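Local coordinates for endonuclease V (Homo sapiens, PDB 6OZE), which probably cleaves inosine-containing RNA in a metal-dependent reaction, as an inosine-specific endoribonuclease of the RNase H-like clan, at residues Ser7-Glu12 with Leu79-Val84; Ala14-His19 with Gly135-Leu140; Glu26-Asp31 with Val213-Ala218; Pro32-Leu37 with Leu62-Leu67; Asp153-Asn158 with Thr183-Ala188. The protein carries 4 engineered substitutions. All coordinates share one frame; numbering follows the deposited sequence.

The five contacts are spread around one RNase H-like domain built on a mixed eight-stranded sheet. Contacts 1 and 2 share helix 3-17, their centres about 16 Å apart, and tie it first to the loop after strand 69-78 and then to helix 130-138. On the far side of the chain's centre from contact 1, contacts 3 and 4 lie about 9 Å apart between centres and touch through Arg214 and Pro32; contact 4 is nested in the chain loop that contact 3 closes. Contact 5, also nested there, meets contact 3 where Met187 packs on Val213. Contacts 1 to 3 thus join residues of the first 31 to parts much later in sequence, while contacts 4 and 5 close shorter spans.

Contact 1: residues Ser7-Glu12 with Leu79-Val84; sequences SLWKRE and LTAPYV
Trp9, on the N-terminal helix 3-17 of this RNase H-like domain, lays the outer end of its indole against Ala81, Pro82 and Val84, in the loop that leads from strand 69-78 to helix 89-106. Its CB points toward that loop but touches none of it. From there the ring keeps CA almost in its own plane on the CD1 side (chi2 -3°), which sends the six-membered ring outward, away from the helix. CG, CD1 and NE1 stay behind, and the touching is left to three carbons of the benzo edge. CZ2 comes to 4.2 Å from CB of Ala81. CH2, at the far end, meets Pro82 twice: CG of the pyrrolidine ring lies 3.8 Å from CH2, with the two side chains crossing obliquely, while the backbone oxygen of the same proline approaches closer still. CZ3 faces Val84, whose CG2 stands 4.3 Å from it. Ala81 CB, Val84 CG2 and the Pro82 oxygen meet the ring at its edge, near its plane, whereas Pro82 CG approaches from outside that plane. Stacking is supplied by Phe90 of helix 89-106, while Pro1 rests on Pro82 and Val84. Arg91, on the same helix as Phe90, gives a hydrogen bond from NH1 to Ala81 O. The contact is a modest apolar one at the surface, joining the first helix to a loop without regular structure. Its closest approach is between Trp9 CH2 and Pro82 O, at 3.5 Å near the indole plane.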
# COMPACT_ATOMS: atom_id res chain seq x y z
N SER A 7 -7.29 22.37 6.95
CA SER A 7 -6.19 22.86 7.76
C SER A 7 -5.84 21.88 8.88
O SER A 7 -4.66 21.58 9.11
CB SER A 7 -6.53 24.24 8.33
OG SER A 7 -5.55 24.65 9.26
N LEU A 8 -6.86 21.38 9.58
CA LEU A 8 -6.60 20.43 10.66
C LEU A 8 -6.14 19.07 10.14
O LEU A 8 -5.32 18.41 10.79
CB LEU A 8 -7.84 20.30 11.55
CG LEU A 8 -8.13 21.57 12.35
CD1 LEU A 8 -9.39 21.41 13.15
CD2 LEU A 8 -6.96 21.90 13.27
N TRP A 9 -6.65 18.63 8.99
CA TRP A 9 -6.14 17.41 8.36
C TRP A 9 -4.66 17.56 8.01
O TRP A 9 -3.86 16.65 8.25
CB TRP A 9 -6.94 17.10 7.10
CG TRP A 9 -8.15 16.26 7.32
CD1 TRP A 9 -8.56 15.69 8.49
CD2 TRP A 9 -9.10 15.87 6.33
NE1 TRP A 9 -9.72 14.98 8.29
CE2 TRP A 9 -10.07 15.06 6.96
CE3 TRP A 9 -9.22 16.10 4.96
CZ2 TRP A 9 -11.14 14.51 6.28
CZ3 TRP A 9 -10.29 15.55 4.28
CH2 TRP A 9 -11.24 14.77 4.94
N LYS A 10 -4.29 18.70 7.41
CA LYS A 10 -2.89 18.95 7.10
C LYS A 10 -2.04 18.89 8.35
O LYS A 10 -0.94 18.33 8.35
CB LYS A 10 -2.74 20.31 6.43
CG LYS A 10 -3.17 20.35 4.97
CD LYS A 10 -3.07 21.77 4.43
CE LYS A 10 -3.73 21.91 3.08
NZ LYS A 10 -3.71 23.33 2.62
N ARG A 11 -2.52 19.49 9.44
CA ARG A 11 -1.76 19.50 10.68
C ARG A 11 -1.62 18.08 11.24
O ARG A 11 -0.58 17.73 11.80
CB ARG A 11 -2.44 20.43 11.68
CG ARG A 11 -1.51 20.93 12.74
CD ARG A 11 -2.03 20.59 14.10
NE ARG A 11 -2.73 21.70 14.71
CZ ARG A 11 -3.00 21.77 16.01
NH1 ARG A 11 -2.62 20.80 16.82
NH2 ARG A 11 -3.65 22.82 16.49
N GLU A 12 -2.66 17.26 11.10
CA GLU A 12 -2.58 15.89 11.58
C GLU A 12 -1.63 15.05 10.71
O GLU A 12 -0.91 14.19 11.22
CB GLU A 12 -3.98 15.28 11.64
CG GLU A 12 -4.05 13.81 12.04
CD GLU A 12 -3.66 13.54 13.49
OE1 GLU A 12 -3.21 14.48 14.18
OE2 GLU A 12 -3.79 12.37 13.93
N LEU A 79 -17.79 5.50 3.59
CA LEU A 79 -16.70 6.47 3.65
C LEU A 79 -17.32 7.86 3.64
O LEU A 79 -17.51 8.47 2.59
CB LEU A 79 -15.74 6.29 2.48
CG LEU A 79 -15.16 4.90 2.20
CD1 LEU A 79 -13.93 5.00 1.32
CD2 LEU A 79 -14.81 4.19 3.47
N THR A 80 -17.63 8.37 4.83
CA THR A 80 -18.37 9.62 4.93
C THR A 80 -17.48 10.85 5.00
O THR A 80 -17.98 11.97 4.84
CB THR A 80 -19.33 9.56 6.12
OG1 THR A 80 -18.61 9.16 7.29
CG2 THR A 80 -20.44 8.55 5.84
N ALA A 81 -16.18 10.69 5.23
CA ALA A 81 -15.28 11.83 5.19
C ALA A 81 -15.22 12.38 3.76
O ALA A 81 -15.28 11.61 2.80
CB ALA A 81 -13.88 11.42 5.64
N PRO A 82 -15.12 13.69 3.59
CA PRO A 82 -15.06 14.25 2.24
C PRO A 82 -13.81 13.80 1.49
O PRO A 82 -12.77 13.50 2.08
CB PRO A 82 -15.04 15.77 2.48
CG PRO A 82 -14.67 15.93 3.93
CD PRO A 82 -15.20 14.73 4.63
N TYR A 83 -13.95 13.73 0.17
CA TYR A 83 -12.87 13.31 -0.71
C TYR A 83 -12.12 14.56 -1.17
O TYR A 83 -12.70 15.43 -1.82
CB TYR A 83 -13.45 12.56 -1.90
CG TYR A 83 -12.44 12.10 -2.93
CD1 TYR A 83 -12.06 10.77 -3.01
CD2 TYR A 83 -11.90 12.99 -3.85
CE1 TYR A 83 -11.14 10.34 -3.96
CE2 TYR A 83 -10.99 12.58 -4.80
CZ TYR A 83 -10.61 11.25 -4.85
OH TYR A 83 -9.70 10.84 -5.80
N VAL A 84 -10.84 14.65 -0.81
CA VAL A 84 -9.97 15.74 -1.24
C VAL A 84 -8.64 15.13 -1.64
O VAL A 84 -8.05 14.38 -0.86
CB VAL A 84 -9.76 16.78 -0.12
CG1 VAL A 84 -8.90 17.93 -0.64
CG2 VAL A 84 -11.08 17.29 0.40

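Contact 2: residues Ala14-His19 with Gly135-Leu140; sequences ARLKAH and GVLTDL
The carbonyl oxygen of Leu16 accepts the backbone N of His19 at 2.9 Å and also faces both methyls of Val136 across the contact. CG2 of Val136 is 3.8 Å from Leu16 O, and its CG1 packs 3.9 Å from CB of His19; Val136 has a second conformer, so these methyl positions describe one of two. Its chi1 of 163° sets CG1 anti to the backbone N and CG2 anti to the carbonyl carbon, spreading the fork over the turn at the end of helix 3-17. The His19 ring swings back along its own segment, where ND1 donates to Arg15 O over 3.2 Å, with the oxygen close to the ring plane and the N-H bent to 143°. Leu16 CD2 meets Leu137 CD2 at 4.3 Å, and the same Leu16 methyl lies over one face of the Arg15 guanidinium, offset toward its rim. Arg15 NE is turned to a salt bridge with Glu12. Asp139, with positive phi, ends the other helix in a Schellman motif, in which Leu140 N reaches Gly135 O at 3.3 Å and a weak bond runs from Asp139 N to Val136 O. Here the C-terminal turn of helix 3-17 packs on that of helix 130-138. Phe128 lies against Leu16, Leu137 also rests on Val93 and Leu97 of helix 89-106, and Asp139 OD1 bonds His205 at the end of strand 199-205.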
# COMPACT_ATOMS: atom_id res chain seq x y z
N ALA A 14 1.00 16.27 9.29
CA ALA A 14 2.32 16.70 9.75
C ALA A 14 2.67 16.06 11.08
O ALA A 14 3.81 15.61 11.29
CB ALA A 14 2.38 18.22 9.84
N ARG A 15 1.70 15.98 12.00
CA ARG A 15 1.97 15.36 13.30
C ARG A 15 2.40 13.91 13.12
O ARG A 15 3.37 13.46 13.75
CB ARG A 15 0.70 15.40 14.16
CG ARG A 15 0.89 14.78 15.56
CD ARG A 15 -0.39 14.86 16.42
NE ARG A 15 -1.36 13.81 16.06
CZ ARG A 15 -1.55 12.70 16.77
NH1 ARG A 15 -0.83 12.46 17.86
NH2 ARG A 15 -2.49 11.82 16.41
N LEU A 16 1.68 13.18 12.30
CA LEU A 16 1.94 11.75 12.15
C LEU A 16 3.18 11.49 11.30
O LEU A 16 3.92 10.54 11.56
CB LEU A 16 0.72 11.06 11.54
CG LEU A 16 -0.53 11.12 12.43
CD1 LEU A 16 -1.66 10.39 11.72
CD2 LEU A 16 -0.25 10.51 13.78
N LYS A 17 3.43 12.34 10.28
CA LYS A 17 4.59 12.14 9.41
C LYS A 17 5.89 12.21 10.20
O LYS A 17 6.89 11.57 9.82
CB LYS A 17 4.60 13.20 8.31
CG LYS A 17 5.75 13.08 7.30
CD LYS A 17 5.67 14.21 6.28
CE LYS A 17 6.74 14.06 5.20
NZ LYS A 17 6.65 15.16 4.20
N ALA A 18 5.91 12.98 11.29
CA ALA A 18 7.10 13.07 12.12
C ALA A 18 7.45 11.74 12.78
O ALA A 18 8.57 11.58 13.27
CB ALA A 18 6.93 14.16 13.18
N HIS A 19 6.51 10.79 12.80
CA HIS A 19 6.73 9.47 13.39
C HIS A 19 7.10 8.41 12.36
O HIS A 19 7.34 7.26 12.76
CB HIS A 19 5.50 9.01 14.18
CG HIS A 19 5.27 9.81 15.42
ND1 HIS A 19 4.54 10.98 15.43
CD2 HIS A 19 5.69 9.61 16.69
CE1 HIS A 19 4.51 11.46 16.66
NE2 HIS A 19 5.19 10.65 17.45
N GLY A 135 0.65 2.81 8.39
CA GLY A 135 1.81 2.25 9.06
C GLY A 135 2.10 2.90 10.41
O GLY A 135 2.38 2.21 11.40
N VAL A 136 2.05 4.23 10.47
CA VAL A 136 2.36 4.92 11.73
C VAL A 136 1.32 4.57 12.80
O VAL A 136 1.66 4.38 13.97
CB VAL A 136 2.47 6.44 11.50
CG1 VAL A 136 2.38 7.20 12.81
CG2 VAL A 136 3.78 6.78 10.79
N LEU A 137 0.05 4.49 12.40
CA LEU A 137 -1.01 4.26 13.38
C LEU A 137 -1.06 2.80 13.84
O LEU A 137 -1.35 2.55 15.01
CB LEU A 137 -2.35 4.72 12.81
CG LEU A 137 -2.54 6.23 12.72
CD1 LEU A 137 -3.86 6.55 12.03
CD2 LEU A 137 -2.50 6.88 14.10
N THR A 138 -0.77 1.84 12.95
CA THR A 138 -0.66 0.45 13.38
C THR A 138 0.70 0.13 13.98
O THR A 138 0.83 -0.91 14.65
CB THR A 138 -0.88 -0.51 12.20
OG1 THR A 138 0.12 -0.28 11.21
CG2 THR A 138 -2.27 -0.32 11.59
N ASP A 139 1.70 1.00 13.77
CA ASP A 139 3.11 0.71 14.08
C ASP A 139 3.56 -0.61 13.47
O ASP A 139 4.22 -1.42 14.12
CB ASP A 139 3.41 0.77 15.57
CG ASP A 139 4.88 1.03 15.85
OD1 ASP A 139 5.55 1.66 15.00
OD2 ASP A 139 5.36 0.60 16.92
N LEU A 140 3.17 -0.84 12.23
CA LEU A 140 3.62 -2.01 11.50
C LEU A 140 4.44 -1.57 10.30
O LEU A 140 4.17 -0.53 9.70
CB LEU A 140 2.43 -2.82 10.98
CG LEU A 140 1.59 -3.61 11.99
CD1 LEU A 140 0.39 -4.22 11.27
CD2 LEU A 140 2.44 -4.70 12.65

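Contact 3: residues Glu26-Asp31 with Val213-Ala218; sequences EAWQRD and VRLTSA. Engineered in segment 213-218: Ser217 (natural residue Cys), Ala218 (natural residue Cys).
Arg214 leaves helix 209-218 with CG beside its backbone N (chi1 -64°) and bends at chi3 (-45°), which brings its guanidinium to the backbone of Asp31. The contact lays the loop between helix 3-17 and strand 39-47 of the RNase H-like domain, which holds 26-31, on helix 209-218. NH1 donates to Asp31 O at 3.1 Å. The oxygen lies at the edge of the guanidinium, near its plane, yet the donor sits well above the carbonyl plane and the N-H is bent to 140°. A second conformer of Arg214 exists, so this bond describes one of two. Trp28 sets its CG between backbone N and carbonyl carbon and carries the six-membered ring toward the helix. There CH2 meets CD2 of Leu215 at 4.4 Å, the methyl lying near the indole plane at its edge. One face of the indole is covered by Gln29 CG, offset toward the rim. The Gln29 amide braces the 3-10 segment 27-30: OE1 accepts Glu26 N at 2.9 Å and Thr25 N as well, and NE2 donates to Arg206 O. Phe34 touches Trp28, Arg214 and Leu215. Asp31 OD2 is 6.6 Å from Arg214 NH1 and is engaged by Ala33 N and Ser35 N. In this conformer the arginine grips main-chain oxygens, Asp31 O through NH1 and Pro32 O through NH2, and any attraction to the carboxylate would act only at a distance.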
# COMPACT_ATOMS: atom_id res chain seq x y z
N GLU A 26 13.60 -4.50 11.46
CA GLU A 26 13.52 -5.91 11.82
C GLU A 26 14.63 -6.68 11.12
O GLU A 26 14.99 -6.37 9.99
CB GLU A 26 12.18 -6.49 11.38
CG GLU A 26 10.98 -5.61 11.74
CD GLU A 26 10.92 -5.31 13.22
OE1 GLU A 26 11.10 -6.25 14.03
OE2 GLU A 26 10.70 -4.13 13.58
N ALA A 27 15.15 -7.70 11.81
CA ALA A 27 16.22 -8.52 11.24
C ALA A 27 15.80 -9.14 9.92
O ALA A 27 16.62 -9.25 9.00
CB ALA A 27 16.64 -9.60 12.24
N TRP A 28 14.53 -9.55 9.80
CA TRP A 28 14.12 -10.23 8.57
C TRP A 28 14.23 -9.33 7.35
O TRP A 28 14.42 -9.81 6.24
CB TRP A 28 12.71 -10.83 8.70
CG TRP A 28 11.58 -9.85 8.88
CD1 TRP A 28 10.97 -9.53 10.06
CD2 TRP A 28 10.91 -9.08 7.87
NE1 TRP A 28 9.97 -8.60 9.85
CE2 TRP A 28 9.91 -8.31 8.51
CE3 TRP A 28 11.06 -8.96 6.48
CZ2 TRP A 28 9.08 -7.43 7.82
CZ3 TRP A 28 10.23 -8.09 5.79
CH2 TRP A 28 9.24 -7.33 6.46
N GLN A 29 14.11 -8.01 7.55
CA GLN A 29 14.17 -7.08 6.42
C GLN A 29 15.57 -6.96 5.86
O GLN A 29 15.73 -6.53 4.71
CB GLN A 29 13.67 -5.71 6.87
CG GLN A 29 12.22 -5.70 7.30
CD GLN A 29 11.85 -4.40 7.97
OE1 GLN A 29 12.59 -3.91 8.82
NE2 GLN A 29 10.71 -3.82 7.58
N ARG A 30 16.59 -7.30 6.64
CA ARG A 30 17.98 -7.15 6.25
C ARG A 30 18.58 -8.46 5.74
O ARG A 30 19.80 -8.54 5.56
CB ARG A 30 18.81 -6.58 7.41
CG ARG A 30 18.28 -5.24 7.93
CD ARG A 30 19.13 -4.68 9.06
NE ARG A 30 18.89 -5.35 10.33
CZ ARG A 30 18.11 -4.88 11.29
NH1 ARG A 30 17.48 -3.72 11.13
NH2 ARG A 30 17.95 -5.56 12.42
N ASP A 31 17.76 -9.48 5.53
CA ASP A 31 18.22 -10.75 4.99
C ASP A 31 17.81 -10.87 3.53
O ASP A 31 16.68 -10.52 3.18
CB ASP A 31 17.58 -11.90 5.77
CG ASP A 31 18.11 -13.24 5.33
OD1 ASP A 31 19.20 -13.62 5.80
OD2 ASP A 31 17.45 -13.91 4.51
N VAL A 213 11.09 -2.81 -2.10
CA VAL A 213 11.01 -3.21 -3.50
C VAL A 213 11.30 -4.69 -3.64
O VAL A 213 10.63 -5.40 -4.40
CB VAL A 213 11.94 -2.33 -4.36
CG1 VAL A 213 12.05 -2.87 -5.78
CG2 VAL A 213 11.42 -0.92 -4.36
N ARG A 214 12.31 -5.18 -2.92
CA ARG A 214 12.63 -6.60 -2.98
C ARG A 214 11.50 -7.45 -2.43
O ARG A 214 11.18 -8.51 -2.98
CB ARG A 214 13.93 -6.87 -2.23
CG ARG A 214 15.13 -6.20 -2.88
CD ARG A 214 16.43 -6.87 -2.48
NE ARG A 214 16.50 -7.14 -1.05
CZ ARG A 214 16.31 -8.34 -0.50
NH1 ARG A 214 16.39 -8.49 0.81
NH2 ARG A 214 16.04 -9.39 -1.28
N LEU A 215 10.87 -7.02 -1.33
CA LEU A 215 9.75 -7.77 -0.78
C LEU A 215 8.59 -7.81 -1.77
O LEU A 215 7.95 -8.85 -1.95
CB LEU A 215 9.27 -7.12 0.52
CG LEU A 215 8.03 -7.77 1.15
CD1 LEU A 215 8.31 -9.22 1.49
CD2 LEU A 215 7.61 -6.98 2.39
N THR A 216 8.29 -6.67 -2.40
CA THR A 216 7.20 -6.65 -3.37
C THR A 216 7.48 -7.63 -4.51
O THR A 216 6.58 -8.36 -4.94
CB THR A 216 7.02 -5.23 -3.89
OG1 THR A 216 6.74 -4.37 -2.78
CG2 THR A 216 5.82 -5.17 -4.84
N SER A 217 8.71 -7.65 -5.01
CA SER A 217 9.07 -8.63 -6.04
C SER A 217 8.86 -10.05 -5.53
O SER A 217 8.31 -10.90 -6.24
CB SER A 217 10.51 -8.42 -6.51
OG SER A 217 10.74 -9.12 -7.72
N ALA A 218 9.30 -10.33 -4.30
CA ALA A 218 9.20 -11.68 -3.75
C ALA A 218 7.75 -12.11 -3.59
O ALA A 218 7.45 -13.32 -3.64
CB ALA A 218 9.93 -11.73 -2.41

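Contact 4: residues Pro32-Leu37 with Leu62-Leu67; sequences PAFSGL and LSFPEL. With NA (sodium ion), chain G.
Phe64 presents one ring face to Leu37, whose CD2 stands 3.7 Å from the ring centroid and only 12° off the normal, a CH-pi contact over the centre. Against the opposite face lies Pro65 CB, 3.9 Å above the plane and offset toward the rim. Ala33 O sits at the edge, 4.0 Å from Phe64 CE1, with a sodium-bound water also in the ring plane. CE1 meets Phe34 CB at 3.9 Å too, and there the two aromatic side chains are inclined to each other. Phe64 CG is anti to the backbone N (chi1 -175°), directing the ring back over the 32-37 loop while its carbonyl turns to the metal. The site lies where strand 54-63 of the RNase H-like sheet runs out beside the start of strand 39-47, its antiparallel neighbour; Phe64 still pairs with Gln38 through the backbone. The sodium ion is bound by Leu37 O at 2.3 Å and by Phe64 O at 2.7 Å. Leu37 O and Phe64 O are 3.4 Å apart, a close approach consistent with both binding the same ion. Gln38 OE1 and three waters complete six ligands, with no carboxylate among them, unlike the acidic metal centres of RNase H-like nucleases. A type II turn from Phe34 to Leu37, with Gly36 at positive phi, shapes the loop, and Leu37 N closes it on Phe34 O at 2.9 Å. One metal-bound water donates to Phe34 O, another accepts Gly36 N, and a cis peptide joins Phe64 to Pro65.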
# COMPACT_ATOMS: atom_id res chain seq x y z
N PRO A 32 18.71 -11.36 2.67
CA PRO A 32 18.39 -11.42 1.24
C PRO A 32 17.14 -12.20 0.90
O PRO A 32 16.37 -11.79 0.02
CB PRO A 32 19.66 -12.04 0.62
CG PRO A 32 20.75 -11.65 1.58
CD PRO A 32 20.12 -11.67 2.95
N ALA A 33 16.87 -13.30 1.61
CA ALA A 33 15.66 -14.08 1.37
C ALA A 33 14.57 -13.82 2.39
O ALA A 33 13.57 -14.54 2.41
CB ALA A 33 16.00 -15.57 1.32
N PHE A 34 14.72 -12.77 3.20
CA PHE A 34 13.74 -12.42 4.22
C PHE A 34 13.54 -13.56 5.21
O PHE A 34 12.41 -13.84 5.64
CB PHE A 34 12.41 -11.94 3.63
CG PHE A 34 12.55 -10.74 2.75
CD1 PHE A 34 12.91 -9.51 3.28
CD2 PHE A 34 12.35 -10.84 1.38
CE1 PHE A 34 13.05 -8.40 2.48
CE2 PHE A 34 12.49 -9.72 0.56
CZ PHE A 34 12.83 -8.50 1.11
N SER A 35 14.63 -14.22 5.57
CA SER A 35 14.59 -15.23 6.61
C SER A 35 14.00 -14.62 7.88
O SER A 35 14.42 -13.55 8.32
CB SER A 35 15.99 -15.75 6.89
OG SER A 35 15.98 -16.68 7.96
N GLY A 36 13.02 -15.30 8.45
CA GLY A 36 12.32 -14.82 9.60
C GLY A 36 10.98 -14.18 9.28
O GLY A 36 10.17 -13.98 10.20
N LEU A 37 10.73 -13.85 8.01
CA LEU A 37 9.42 -13.35 7.61
C LEU A 37 8.48 -14.52 7.39
O LEU A 37 8.76 -15.40 6.56
CB LEU A 37 9.54 -12.52 6.33
CG LEU A 37 8.22 -11.98 5.78
CD1 LEU A 37 7.52 -11.05 6.80
CD2 LEU A 37 8.48 -11.26 4.46
N LEU A 62 -1.10 -13.59 4.33
CA LEU A 62 -0.58 -14.73 3.59
C LEU A 62 0.69 -15.25 4.26
O LEU A 62 1.47 -14.50 4.85
CB LEU A 62 -0.22 -14.33 2.14
CG LEU A 62 -1.36 -14.19 1.12
CD1 LEU A 62 -2.37 -13.12 1.49
CD2 LEU A 62 -0.76 -13.92 -0.26
N SER A 63 0.88 -16.55 4.17
CA SER A 63 2.15 -17.12 4.59
C SER A 63 3.25 -16.66 3.65
O SER A 63 3.00 -16.31 2.49
CB SER A 63 2.05 -18.64 4.59
OG SER A 63 1.70 -19.13 3.31
N PHE A 64 4.48 -16.65 4.15
CA PHE A 64 5.62 -16.29 3.33
C PHE A 64 6.72 -17.31 3.57
O PHE A 64 7.02 -17.62 4.72
CB PHE A 64 6.14 -14.89 3.71
CG PHE A 64 7.25 -14.42 2.81
CD1 PHE A 64 8.57 -14.71 3.11
CD2 PHE A 64 6.95 -13.72 1.66
CE1 PHE A 64 9.59 -14.30 2.26
CE2 PHE A 64 7.98 -13.30 0.80
CZ PHE A 64 9.29 -13.59 1.12
N PRO A 65 7.37 -17.81 2.51
CA PRO A 65 7.25 -17.39 1.11
C PRO A 65 6.18 -18.12 0.29
O PRO A 65 6.09 -17.89 -0.93
CB PRO A 65 8.63 -17.73 0.55
CG PRO A 65 9.02 -18.94 1.31
CD PRO A 65 8.53 -18.70 2.71
N GLU A 66 5.38 -18.98 0.92
CA GLU A 66 4.43 -19.79 0.17
C GLU A 66 3.30 -18.96 -0.44
O GLU A 66 2.70 -19.39 -1.43
CB GLU A 66 3.83 -20.87 1.07
CG GLU A 66 4.85 -21.89 1.57
CD GLU A 66 5.51 -21.48 2.88
OE1 GLU A 66 5.25 -20.36 3.37
OE2 GLU A 66 6.28 -22.31 3.43
N LEU A 67 2.97 -17.81 0.16
CA LEU A 67 1.92 -16.92 -0.34
C LEU A 67 0.54 -17.59 -0.36
O LEU A 67 -0.23 -17.44 -1.31
CB LEU A 67 2.28 -16.30 -1.70
CG LEU A 67 3.59 -15.51 -1.72
CD1 LEU A 67 3.89 -15.06 -3.15
CD2 LEU A 67 3.50 -14.31 -0.77
NA NA G . 9.36 -17.54 6.10
O HOH W 1 11.17 -16.36 4.82
O HOH W 2 11.79 -17.57 7.48
O HOH W 3 9.35 -20.09 5.79

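Contact 5: residues Asp153-Asn158 with Thr183-Ala188; sequences DGLANN and TVLGMA. Unlike the reference sequence in segment 153-158: Ala156 (reference Glu).
Asp153 and Leu185 bring their backbones nearest, 8.7 Å between CA atoms, where Asp153 and Gly154 turn with positive phi and Leu185 interrupts its strand with near-helical angles ahead of a fully extended Gly186. Leu185 and Gly186 both bond to Leu177 of the adjoining strand, an arrangement consistent with a classic beta bulge. CD1 of Leu185 does most of the touching. It lies 3.7 Å from Asp153 CB and equally 3.7 Å from Leu155 CD1, touching both. The leucines run past each other in opposite directions and touch through their CD1 methyls. Asp153 holds its CG anti to the backbone N (chi1 -169°), which lays the carboxylate alongside the isobutyl group: OD2 is 3.8 Å from CD1 of Leu185 and 4.1 Å from CD2. That is packing of an acid against methyls, and OD2 stays 4.5 Å from Thr183 OG1, too far to bond; this hydroxyl has a weak hydrogen bond with Ser181. Leu123 touches both leucines and adds to the small apolar cluster near the surface. Further along, Asn157 centres an inverse gamma turn and Asn158 is the N-cap of helix 159-167, its OD1 accepting His161 N. The contact thus sets the loop between strand 142-146 and helix 159-167 against the start of strand 184-189, which runs in the sheet between strands 199-205 and 174-178.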
# COMPACT_ATOMS: atom_id res chain seq x y z
N ASP A 153 5.94 16.28 -6.47
CA ASP A 153 7.34 16.69 -6.30
C ASP A 153 8.11 16.64 -7.62
O ASP A 153 9.23 16.14 -7.70
CB ASP A 153 8.05 15.90 -5.19
CG ASP A 153 9.41 16.49 -4.82
OD1 ASP A 153 9.70 17.65 -5.21
OD2 ASP A 153 10.21 15.80 -4.14
N GLY A 154 7.48 17.14 -8.68
CA GLY A 154 8.11 17.18 -9.98
C GLY A 154 8.18 15.86 -10.72
O GLY A 154 8.77 15.81 -11.80
N LEU A 155 7.62 14.78 -10.17
CA LEU A 155 7.54 13.53 -10.91
C LEU A 155 6.49 13.64 -12.00
O LEU A 155 5.42 14.22 -11.81
CB LEU A 155 7.17 12.38 -9.97
CG LEU A 155 8.27 11.76 -9.13
CD1 LEU A 155 7.67 10.75 -8.18
CD2 LEU A 155 9.31 11.10 -10.02
N ALA A 156 6.78 13.06 -13.16
CA ALA A 156 5.85 13.14 -14.28
C ALA A 156 6.02 11.92 -15.16
O ALA A 156 7.14 11.41 -15.32
CB ALA A 156 6.07 14.42 -15.10
N ASN A 157 4.92 11.44 -15.72
CA ASN A 157 4.96 10.36 -16.71
C ASN A 157 5.28 11.00 -18.06
O ASN A 157 4.40 11.26 -18.89
CB ASN A 157 3.65 9.59 -16.72
CG ASN A 157 3.67 8.43 -17.69
OD1 ASN A 157 4.71 8.09 -18.25
ND2 ASN A 157 2.52 7.80 -17.89
N ASN A 158 6.56 11.25 -18.27
CA ASN A 158 7.04 11.96 -19.45
C ASN A 158 7.87 11.03 -20.32
O ASN A 158 7.92 9.81 -20.11
CB ASN A 158 7.81 13.21 -19.03
CG ASN A 158 8.94 12.90 -18.07
OD1 ASN A 158 9.26 11.74 -17.81
ND2 ASN A 158 9.57 13.95 -17.54
N THR A 183 15.31 14.03 -3.50
CA THR A 183 14.80 12.96 -2.65
C THR A 183 14.24 11.87 -3.55
O THR A 183 13.36 12.14 -4.37
CB THR A 183 13.67 13.51 -1.78
OG1 THR A 183 13.81 14.93 -1.64
CG2 THR A 183 13.71 12.87 -0.40
N VAL A 184 14.76 10.65 -3.42
CA VAL A 184 14.13 9.53 -4.12
C VAL A 184 12.87 9.16 -3.36
O VAL A 184 12.91 8.85 -2.16
CB VAL A 184 15.08 8.33 -4.26
CG1 VAL A 184 14.33 7.17 -4.91
CG2 VAL A 184 16.28 8.70 -5.12
N LEU A 185 11.73 9.22 -4.05
CA LEU A 185 10.42 9.06 -3.44
C LEU A 185 9.90 7.63 -3.55
O LEU A 185 8.99 7.25 -2.80
CB LEU A 185 9.44 9.99 -4.14
CG LEU A 185 9.84 11.46 -4.12
CD1 LEU A 185 8.93 12.29 -5.01
CD2 LEU A 185 9.82 11.98 -2.70
N GLY A 186 10.44 6.85 -4.48
CA GLY A 186 9.98 5.50 -4.66
C GLY A 186 10.74 4.85 -5.79
O GLY A 186 11.74 5.38 -6.27
N MET A 187 10.26 3.68 -6.20
CA MET A 187 10.86 2.93 -7.28
C MET A 187 9.77 2.40 -8.20
O MET A 187 8.71 1.99 -7.73
CB MET A 187 11.64 1.73 -6.73
CG MET A 187 12.68 2.08 -5.69
SD MET A 187 14.19 2.66 -6.47
CE MET A 187 14.35 1.32 -7.62
N ALA A 188 10.03 2.40 -9.50
CA ALA A 188 9.18 1.69 -10.44
C ALA A 188 9.73 0.28 -10.52
O ALA A 188 10.94 0.09 -10.69
CB ALA A 188 9.21 2.36 -11.82